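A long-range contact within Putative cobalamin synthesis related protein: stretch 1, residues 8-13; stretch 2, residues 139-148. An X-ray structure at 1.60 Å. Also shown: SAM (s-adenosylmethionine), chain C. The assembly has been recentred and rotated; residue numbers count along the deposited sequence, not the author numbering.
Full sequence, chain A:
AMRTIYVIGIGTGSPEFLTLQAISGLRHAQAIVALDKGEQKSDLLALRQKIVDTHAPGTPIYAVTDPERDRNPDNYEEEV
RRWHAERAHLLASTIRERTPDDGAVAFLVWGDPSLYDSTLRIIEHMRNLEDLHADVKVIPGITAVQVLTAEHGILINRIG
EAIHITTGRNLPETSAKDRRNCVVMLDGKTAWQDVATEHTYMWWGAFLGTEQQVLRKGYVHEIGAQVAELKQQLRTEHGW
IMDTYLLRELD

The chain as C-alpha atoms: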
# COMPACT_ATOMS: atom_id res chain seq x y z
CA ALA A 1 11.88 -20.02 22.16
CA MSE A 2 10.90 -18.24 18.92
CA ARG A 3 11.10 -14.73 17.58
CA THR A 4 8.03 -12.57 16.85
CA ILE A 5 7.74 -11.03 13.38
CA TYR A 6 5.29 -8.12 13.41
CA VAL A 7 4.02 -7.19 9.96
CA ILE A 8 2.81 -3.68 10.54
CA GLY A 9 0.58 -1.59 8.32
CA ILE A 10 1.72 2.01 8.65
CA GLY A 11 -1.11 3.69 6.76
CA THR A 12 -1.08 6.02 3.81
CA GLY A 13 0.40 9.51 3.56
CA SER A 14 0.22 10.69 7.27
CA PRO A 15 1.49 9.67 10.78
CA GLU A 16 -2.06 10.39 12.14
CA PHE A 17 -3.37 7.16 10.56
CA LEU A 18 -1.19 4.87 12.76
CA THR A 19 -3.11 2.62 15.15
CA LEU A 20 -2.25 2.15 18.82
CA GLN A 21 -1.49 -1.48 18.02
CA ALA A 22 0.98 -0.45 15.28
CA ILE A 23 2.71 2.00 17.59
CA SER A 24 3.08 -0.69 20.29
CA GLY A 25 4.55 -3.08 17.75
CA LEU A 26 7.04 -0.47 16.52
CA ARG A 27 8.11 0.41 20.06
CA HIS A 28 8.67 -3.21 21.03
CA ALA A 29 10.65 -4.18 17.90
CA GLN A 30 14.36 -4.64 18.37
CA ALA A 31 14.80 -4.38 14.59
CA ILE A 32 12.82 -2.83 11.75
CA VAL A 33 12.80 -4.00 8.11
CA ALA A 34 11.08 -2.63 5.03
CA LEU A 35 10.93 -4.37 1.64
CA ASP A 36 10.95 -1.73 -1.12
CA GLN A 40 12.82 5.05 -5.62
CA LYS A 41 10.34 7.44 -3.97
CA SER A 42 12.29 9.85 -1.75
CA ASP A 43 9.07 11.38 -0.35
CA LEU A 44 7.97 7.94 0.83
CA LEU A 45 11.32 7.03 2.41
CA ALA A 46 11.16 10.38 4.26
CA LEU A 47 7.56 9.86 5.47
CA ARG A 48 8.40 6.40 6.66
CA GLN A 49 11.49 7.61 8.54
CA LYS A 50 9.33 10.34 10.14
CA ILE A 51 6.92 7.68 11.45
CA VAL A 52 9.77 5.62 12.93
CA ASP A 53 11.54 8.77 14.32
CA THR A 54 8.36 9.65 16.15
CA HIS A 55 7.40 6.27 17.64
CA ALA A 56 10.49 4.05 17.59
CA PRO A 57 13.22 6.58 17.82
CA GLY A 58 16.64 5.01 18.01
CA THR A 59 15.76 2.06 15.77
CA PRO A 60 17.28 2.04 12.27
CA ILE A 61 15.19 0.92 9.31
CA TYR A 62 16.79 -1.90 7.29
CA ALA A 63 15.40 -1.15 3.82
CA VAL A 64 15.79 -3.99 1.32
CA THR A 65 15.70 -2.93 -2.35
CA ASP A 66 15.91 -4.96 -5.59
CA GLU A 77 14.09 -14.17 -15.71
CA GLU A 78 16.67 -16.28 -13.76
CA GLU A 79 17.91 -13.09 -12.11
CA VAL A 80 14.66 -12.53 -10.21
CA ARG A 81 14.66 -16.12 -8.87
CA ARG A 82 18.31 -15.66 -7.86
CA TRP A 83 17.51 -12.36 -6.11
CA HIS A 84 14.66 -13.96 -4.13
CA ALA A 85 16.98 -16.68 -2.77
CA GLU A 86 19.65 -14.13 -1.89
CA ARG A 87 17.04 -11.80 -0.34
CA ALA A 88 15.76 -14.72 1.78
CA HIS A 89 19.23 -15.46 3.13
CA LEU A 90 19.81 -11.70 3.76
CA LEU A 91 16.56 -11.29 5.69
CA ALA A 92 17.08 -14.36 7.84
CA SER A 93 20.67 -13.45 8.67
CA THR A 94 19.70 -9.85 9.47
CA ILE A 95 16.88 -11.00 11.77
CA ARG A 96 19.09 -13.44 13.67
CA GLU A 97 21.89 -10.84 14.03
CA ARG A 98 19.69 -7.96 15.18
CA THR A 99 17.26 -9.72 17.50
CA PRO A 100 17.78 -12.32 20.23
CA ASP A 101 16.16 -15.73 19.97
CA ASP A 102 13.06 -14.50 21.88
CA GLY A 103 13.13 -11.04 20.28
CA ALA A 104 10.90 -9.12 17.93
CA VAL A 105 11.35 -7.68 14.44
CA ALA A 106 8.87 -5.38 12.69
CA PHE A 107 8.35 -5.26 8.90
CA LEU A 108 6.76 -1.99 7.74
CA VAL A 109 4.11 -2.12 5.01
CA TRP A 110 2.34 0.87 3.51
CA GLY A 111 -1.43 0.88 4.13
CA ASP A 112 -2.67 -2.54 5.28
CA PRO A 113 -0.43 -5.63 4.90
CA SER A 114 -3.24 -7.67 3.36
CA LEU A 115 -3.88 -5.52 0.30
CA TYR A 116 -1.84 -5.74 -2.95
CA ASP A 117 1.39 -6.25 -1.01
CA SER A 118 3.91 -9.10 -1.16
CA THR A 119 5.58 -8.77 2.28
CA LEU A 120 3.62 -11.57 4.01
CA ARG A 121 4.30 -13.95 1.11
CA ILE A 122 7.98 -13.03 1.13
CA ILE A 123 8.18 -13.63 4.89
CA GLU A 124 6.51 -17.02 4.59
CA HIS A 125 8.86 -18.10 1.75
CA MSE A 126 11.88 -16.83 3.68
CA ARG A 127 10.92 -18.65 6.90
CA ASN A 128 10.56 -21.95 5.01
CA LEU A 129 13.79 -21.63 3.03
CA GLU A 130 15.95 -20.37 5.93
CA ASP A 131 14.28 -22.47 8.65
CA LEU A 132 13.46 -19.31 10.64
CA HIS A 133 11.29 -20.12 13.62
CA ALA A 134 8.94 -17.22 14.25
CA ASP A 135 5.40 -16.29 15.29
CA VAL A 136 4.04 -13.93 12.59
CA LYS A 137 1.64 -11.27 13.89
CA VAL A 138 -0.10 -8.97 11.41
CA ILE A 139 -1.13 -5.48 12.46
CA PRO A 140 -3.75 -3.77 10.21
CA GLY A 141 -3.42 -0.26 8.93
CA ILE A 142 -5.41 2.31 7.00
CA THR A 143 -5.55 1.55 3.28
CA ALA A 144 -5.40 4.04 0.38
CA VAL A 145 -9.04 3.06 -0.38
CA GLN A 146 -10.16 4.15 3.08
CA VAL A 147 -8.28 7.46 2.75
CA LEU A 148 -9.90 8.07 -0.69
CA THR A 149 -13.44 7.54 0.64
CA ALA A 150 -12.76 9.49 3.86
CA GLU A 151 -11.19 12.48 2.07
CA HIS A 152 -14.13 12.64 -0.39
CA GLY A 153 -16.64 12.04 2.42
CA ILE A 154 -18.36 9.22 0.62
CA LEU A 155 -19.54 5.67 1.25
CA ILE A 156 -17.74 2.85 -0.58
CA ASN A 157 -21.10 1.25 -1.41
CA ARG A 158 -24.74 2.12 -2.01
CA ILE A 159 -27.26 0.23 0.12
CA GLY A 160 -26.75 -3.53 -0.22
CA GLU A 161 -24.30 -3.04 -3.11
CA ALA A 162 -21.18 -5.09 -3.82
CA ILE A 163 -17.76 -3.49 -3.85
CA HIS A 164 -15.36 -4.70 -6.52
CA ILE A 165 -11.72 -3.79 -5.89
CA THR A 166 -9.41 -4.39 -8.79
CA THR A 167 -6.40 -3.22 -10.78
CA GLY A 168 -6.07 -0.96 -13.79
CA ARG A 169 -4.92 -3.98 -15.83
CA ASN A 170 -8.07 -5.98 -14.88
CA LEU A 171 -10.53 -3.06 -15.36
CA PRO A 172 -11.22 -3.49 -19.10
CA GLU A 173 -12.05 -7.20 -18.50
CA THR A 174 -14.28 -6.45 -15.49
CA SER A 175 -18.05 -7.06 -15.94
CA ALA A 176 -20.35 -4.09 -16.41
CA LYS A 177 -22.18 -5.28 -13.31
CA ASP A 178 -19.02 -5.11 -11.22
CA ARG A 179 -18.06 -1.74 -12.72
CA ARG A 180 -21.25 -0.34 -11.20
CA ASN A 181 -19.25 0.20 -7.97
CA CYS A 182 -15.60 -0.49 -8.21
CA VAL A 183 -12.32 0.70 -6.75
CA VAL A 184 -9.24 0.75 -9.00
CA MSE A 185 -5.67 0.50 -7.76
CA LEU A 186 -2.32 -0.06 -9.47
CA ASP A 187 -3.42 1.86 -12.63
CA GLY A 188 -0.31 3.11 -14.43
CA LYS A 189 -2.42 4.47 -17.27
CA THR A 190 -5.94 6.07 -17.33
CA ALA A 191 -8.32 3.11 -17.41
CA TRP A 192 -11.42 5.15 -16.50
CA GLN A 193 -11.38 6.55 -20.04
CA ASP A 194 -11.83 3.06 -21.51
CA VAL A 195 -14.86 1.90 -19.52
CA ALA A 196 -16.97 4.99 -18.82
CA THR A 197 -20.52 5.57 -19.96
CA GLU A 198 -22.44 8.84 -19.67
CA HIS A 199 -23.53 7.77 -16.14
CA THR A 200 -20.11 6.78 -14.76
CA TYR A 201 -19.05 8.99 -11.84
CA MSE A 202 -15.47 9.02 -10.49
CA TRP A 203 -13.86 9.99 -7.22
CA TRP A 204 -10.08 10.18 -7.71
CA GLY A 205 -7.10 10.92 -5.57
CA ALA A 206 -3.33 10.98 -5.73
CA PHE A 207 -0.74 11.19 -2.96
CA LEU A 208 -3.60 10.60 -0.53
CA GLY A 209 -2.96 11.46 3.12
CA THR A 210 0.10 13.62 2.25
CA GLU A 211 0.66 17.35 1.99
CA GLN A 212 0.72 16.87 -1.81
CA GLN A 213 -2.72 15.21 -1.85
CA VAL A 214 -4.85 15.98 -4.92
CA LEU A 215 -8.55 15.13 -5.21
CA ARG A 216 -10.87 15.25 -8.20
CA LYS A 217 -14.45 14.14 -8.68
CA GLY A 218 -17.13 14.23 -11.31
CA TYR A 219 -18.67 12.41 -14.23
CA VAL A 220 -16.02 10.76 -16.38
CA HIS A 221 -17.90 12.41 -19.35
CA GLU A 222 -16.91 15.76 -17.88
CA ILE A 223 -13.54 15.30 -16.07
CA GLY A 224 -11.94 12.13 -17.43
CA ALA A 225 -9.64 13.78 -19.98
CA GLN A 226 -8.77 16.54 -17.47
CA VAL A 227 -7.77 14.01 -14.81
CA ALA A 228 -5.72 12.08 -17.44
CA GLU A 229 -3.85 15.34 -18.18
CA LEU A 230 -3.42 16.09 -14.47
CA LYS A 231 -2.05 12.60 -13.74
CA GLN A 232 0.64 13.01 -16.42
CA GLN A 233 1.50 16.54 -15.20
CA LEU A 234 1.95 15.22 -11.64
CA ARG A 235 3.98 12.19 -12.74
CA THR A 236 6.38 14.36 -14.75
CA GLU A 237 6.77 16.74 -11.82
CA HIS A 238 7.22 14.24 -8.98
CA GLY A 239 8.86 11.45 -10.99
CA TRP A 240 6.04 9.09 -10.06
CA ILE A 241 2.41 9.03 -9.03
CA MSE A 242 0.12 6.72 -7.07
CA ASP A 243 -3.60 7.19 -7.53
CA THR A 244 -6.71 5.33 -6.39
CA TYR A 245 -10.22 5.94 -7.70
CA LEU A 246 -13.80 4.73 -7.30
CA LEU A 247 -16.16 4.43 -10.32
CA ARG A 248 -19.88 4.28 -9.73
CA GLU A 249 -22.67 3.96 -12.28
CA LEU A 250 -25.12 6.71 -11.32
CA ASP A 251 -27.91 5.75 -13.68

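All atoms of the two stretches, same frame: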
# COMPACT_ATOMS: atom_id res chain seq x y z
N ILE A 8 3.55 -4.83 10.04
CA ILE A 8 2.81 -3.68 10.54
C ILE A 8 2.37 -2.76 9.39
O ILE A 8 3.21 -2.13 8.73
CB ILE A 8 3.64 -2.84 11.58
CG1 ILE A 8 4.22 -3.75 12.67
CG2 ILE A 8 2.78 -1.69 12.12
CD1 ILE A 8 4.88 -3.02 13.79
N GLY A 9 1.07 -2.58 9.24
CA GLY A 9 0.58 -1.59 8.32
C GLY A 9 0.80 -0.21 8.92
O GLY A 9 0.45 0.03 10.08
N ILE A 10 1.41 0.67 8.15
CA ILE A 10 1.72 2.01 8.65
C ILE A 10 0.86 3.10 7.99
O ILE A 10 1.16 4.27 8.16
CB ILE A 10 3.24 2.34 8.57
CG1 ILE A 10 3.77 2.31 7.12
CG2 ILE A 10 4.01 1.39 9.44
CD1 ILE A 10 5.18 2.92 6.89
N GLY A 11 -0.21 2.71 7.32
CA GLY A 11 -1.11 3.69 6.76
C GLY A 11 -0.58 4.31 5.47
O GLY A 11 0.36 3.84 4.86
N THR A 12 -1.20 5.43 5.11
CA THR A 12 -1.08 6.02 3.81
C THR A 12 -0.91 7.52 4.00
O THR A 12 -1.81 8.16 4.48
CB THR A 12 -2.44 5.79 3.02
OG1 THR A 12 -2.79 4.39 3.01
CG2 THR A 12 -2.36 6.28 1.64
N GLY A 13 0.26 8.05 3.65
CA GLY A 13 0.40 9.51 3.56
C GLY A 13 0.66 10.34 4.83
O GLY A 13 1.32 11.40 4.70
N ILE A 139 -0.51 -6.65 11.88
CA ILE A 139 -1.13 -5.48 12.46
C ILE A 139 -1.75 -4.64 11.33
O ILE A 139 -1.02 -4.15 10.48
CB ILE A 139 -0.11 -4.66 13.29
CG1 ILE A 139 0.42 -5.53 14.44
CG2 ILE A 139 -0.72 -3.37 13.71
CD1 ILE A 139 1.48 -4.82 15.34
N PRO A 140 -3.09 -4.54 11.27
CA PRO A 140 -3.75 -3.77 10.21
C PRO A 140 -3.42 -2.30 10.23
O PRO A 140 -3.11 -1.74 11.29
CB PRO A 140 -5.25 -3.94 10.50
CG PRO A 140 -5.38 -4.83 11.63
CD PRO A 140 -4.05 -5.19 12.18
N GLY A 141 -3.56 -1.69 9.07
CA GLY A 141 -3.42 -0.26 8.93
C GLY A 141 -4.43 0.28 7.93
O GLY A 141 -5.08 -0.47 7.22
N ILE A 142 -4.48 1.60 7.86
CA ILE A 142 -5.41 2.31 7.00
C ILE A 142 -4.97 2.24 5.54
O ILE A 142 -3.91 2.73 5.16
CB ILE A 142 -5.56 3.77 7.46
CG1 ILE A 142 -6.09 3.84 8.88
CG2 ILE A 142 -6.46 4.53 6.53
CD1 ILE A 142 -7.39 3.14 9.15
N THR A 143 -5.84 1.73 4.70
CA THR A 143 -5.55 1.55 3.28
C THR A 143 -5.78 2.84 2.47
O THR A 143 -6.50 3.75 2.89
CB THR A 143 -6.47 0.45 2.66
OG1 THR A 143 -7.83 0.93 2.62
CG2 THR A 143 -6.40 -0.91 3.40
N ALA A 144 -5.18 2.91 1.28
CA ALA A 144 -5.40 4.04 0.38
C ALA A 144 -6.89 4.19 0.03
O ALA A 144 -7.42 5.29 -0.14
CB ALA A 144 -4.54 3.86 -0.89
N VAL A 145 -7.58 3.05 -0.11
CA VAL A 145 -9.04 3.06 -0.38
C VAL A 145 -9.81 3.79 0.71
O VAL A 145 -10.73 4.58 0.45
CB VAL A 145 -9.58 1.60 -0.50
CG1 VAL A 145 -11.07 1.60 -0.80
CG2 VAL A 145 -8.79 0.80 -1.55
N GLN A 146 -9.47 3.49 1.95
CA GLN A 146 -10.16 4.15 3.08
C GLN A 146 -9.86 5.63 3.14
O GLN A 146 -10.72 6.44 3.53
CB GLN A 146 -9.75 3.46 4.38
CG GLN A 146 -10.37 2.13 4.57
CD GLN A 146 -9.72 1.40 5.73
OE1 GLN A 146 -10.27 1.35 6.83
NE2 GLN A 146 -8.55 0.85 5.50
N VAL A 147 -8.63 6.02 2.78
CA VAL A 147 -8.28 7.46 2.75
C VAL A 147 -9.05 8.13 1.59
O VAL A 147 -9.55 9.22 1.76
CB VAL A 147 -6.78 7.70 2.68
CG1 VAL A 147 -6.50 9.19 2.72
CG2 VAL A 147 -6.07 7.01 3.90
N LEU A 148 -9.16 7.48 0.43
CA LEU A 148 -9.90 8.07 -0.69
C LEU A 148 -11.35 8.37 -0.27
O LEU A 148 -11.88 9.47 -0.49
CB LEU A 148 -9.90 7.09 -1.88
CG LEU A 148 -10.73 7.62 -3.07
CD1 LEU A 148 -9.98 8.66 -3.91
CD2 LEU A 148 -11.15 6.45 -3.99
N SAM C . -1.16 -2.09 0.96
CA SAM C . -1.53 -0.80 0.31
C SAM C . -2.81 -0.24 0.88
O SAM C . -3.25 0.86 0.44
OXT SAM C . -3.39 -0.85 1.80
CB SAM C . -1.62 -0.97 -1.22
CG SAM C . -0.29 -1.27 -1.90
SD SAM C . -0.32 -1.36 -3.72
CE SAM C . 1.41 -1.86 -3.94
C5' SAM C . -0.08 0.33 -4.37
C4' SAM C . -1.36 1.01 -4.87
O4' SAM C . -2.06 1.51 -3.78
C3' SAM C . -1.15 2.23 -5.77
O3' SAM C . -0.92 1.88 -7.11
C2' SAM C . -2.41 3.02 -5.59
O2' SAM C . -3.48 2.40 -6.29
C1' SAM C . -2.60 2.80 -4.10
N9 SAM C . -1.96 3.85 -3.27
C8 SAM C . -1.03 3.62 -2.26
N7 SAM C . -0.72 4.77 -1.66
C5 SAM C . -1.48 5.74 -2.23
C6 SAM C . -1.62 7.10 -1.98
N6 SAM C . -0.92 7.73 -1.00
N1 SAM C . -2.51 7.84 -2.75
C2 SAM C . -3.28 7.21 -3.70
N3 SAM C . -3.15 5.87 -3.96
C4 SAM C . -2.28 5.13 -3.23
O HOH W 1 -1.56 1.04 11.65

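The two stretches lie at least 130 residues apart in sequence wherever they touch, yet they run side by side and together bury 375 Å² of surface. Their register, judged by the nearest CA atoms, advances in the same direction along both: Ile8 lies by Ile139, Gly9 by Gly141, Gly11 by Ile142 and Thr12 by Ala144. The spacing between CA atoms is 4.7 Å for Ile8 and Ile139 and 5.9 Å for Thr12 and Ala144, so the backbones are wider apart at the helical end.

Backbone pairing is clearest at the strand end. Ile8 and Ile139 form a parallel bridge, secured by a hydrogen bond from Gly9 N to Ile139 O. Gly9 N lies 2.9 Å from Ile139 O and the angle at the hydrogen is 169°, so the bond is short and nearly linear. Beyond it, direct pairing gives way to solvent: water 1 donates to Gly9 O at 2.7 Å and to Pro140 O at 3.2 Å, linking two carbonyls that cannot hydrogen-bond to each other because both are acceptors.

The second direct hydrogen bond uses a side chain. Thr12, with chi1 at -54° (m) and its CA-to-CB bond pointing toward stretch 2, donates from OG1 to Ile142 O at 2.9 Å. The same carbonyl receives a CA-H...O contact, with Gly11 CA 3.4 Å from Ile142 O and an angle of 154° at the hydrogen. Ile142 O is thus approached by two consecutive residues of stretch 1. Thr12 OG1 is also 3.3 Å from Ala144 N, but the angle is poor and this is not a hydrogen bond. That amide instead donates to the ligand: Ala144 N lies 2.9 Å from SAM O, with an angle of 175°.

Apolar packing occurs at both ends. The side chains of Ile8 and Ile139 share one face of the sheet, both with m,t rotamers, and meet at 4.0 Å between Ile8 CG1 and Ile139 CD1. At the helical end, Thr12 CB lies 3.9 Å from Val147 CG2, and Thr12 CG2 lies 4.1 Å from Ala144 CB. Thr12 therefore combines a polar contact through its hydroxyl with van der Waals contacts through its carbon atoms, and it has the largest covered area of any residue here, 75 Å².

The glycines permit close backbone approach. An ideal CB on Gly9 would stand 2.9 Å from Gly141 N, and an ideal CB on Gly141 would stand 2.8 Å from Gly9 C; both are clashes. Gly11 differs, since its CB would point sideways without such a clash, while its phi of 78° by itself favours glycine.

Within stretch 2, the start of the helix is capped by Thr143, whose OG1 accepts from Gln146 N at 3.1 Å with an angle of 159°. The backbone bond from Val147 N to Thr143 O, also 3.1 Å, helps hold this first turn, on which Ala144 and Val147 meet Thr12.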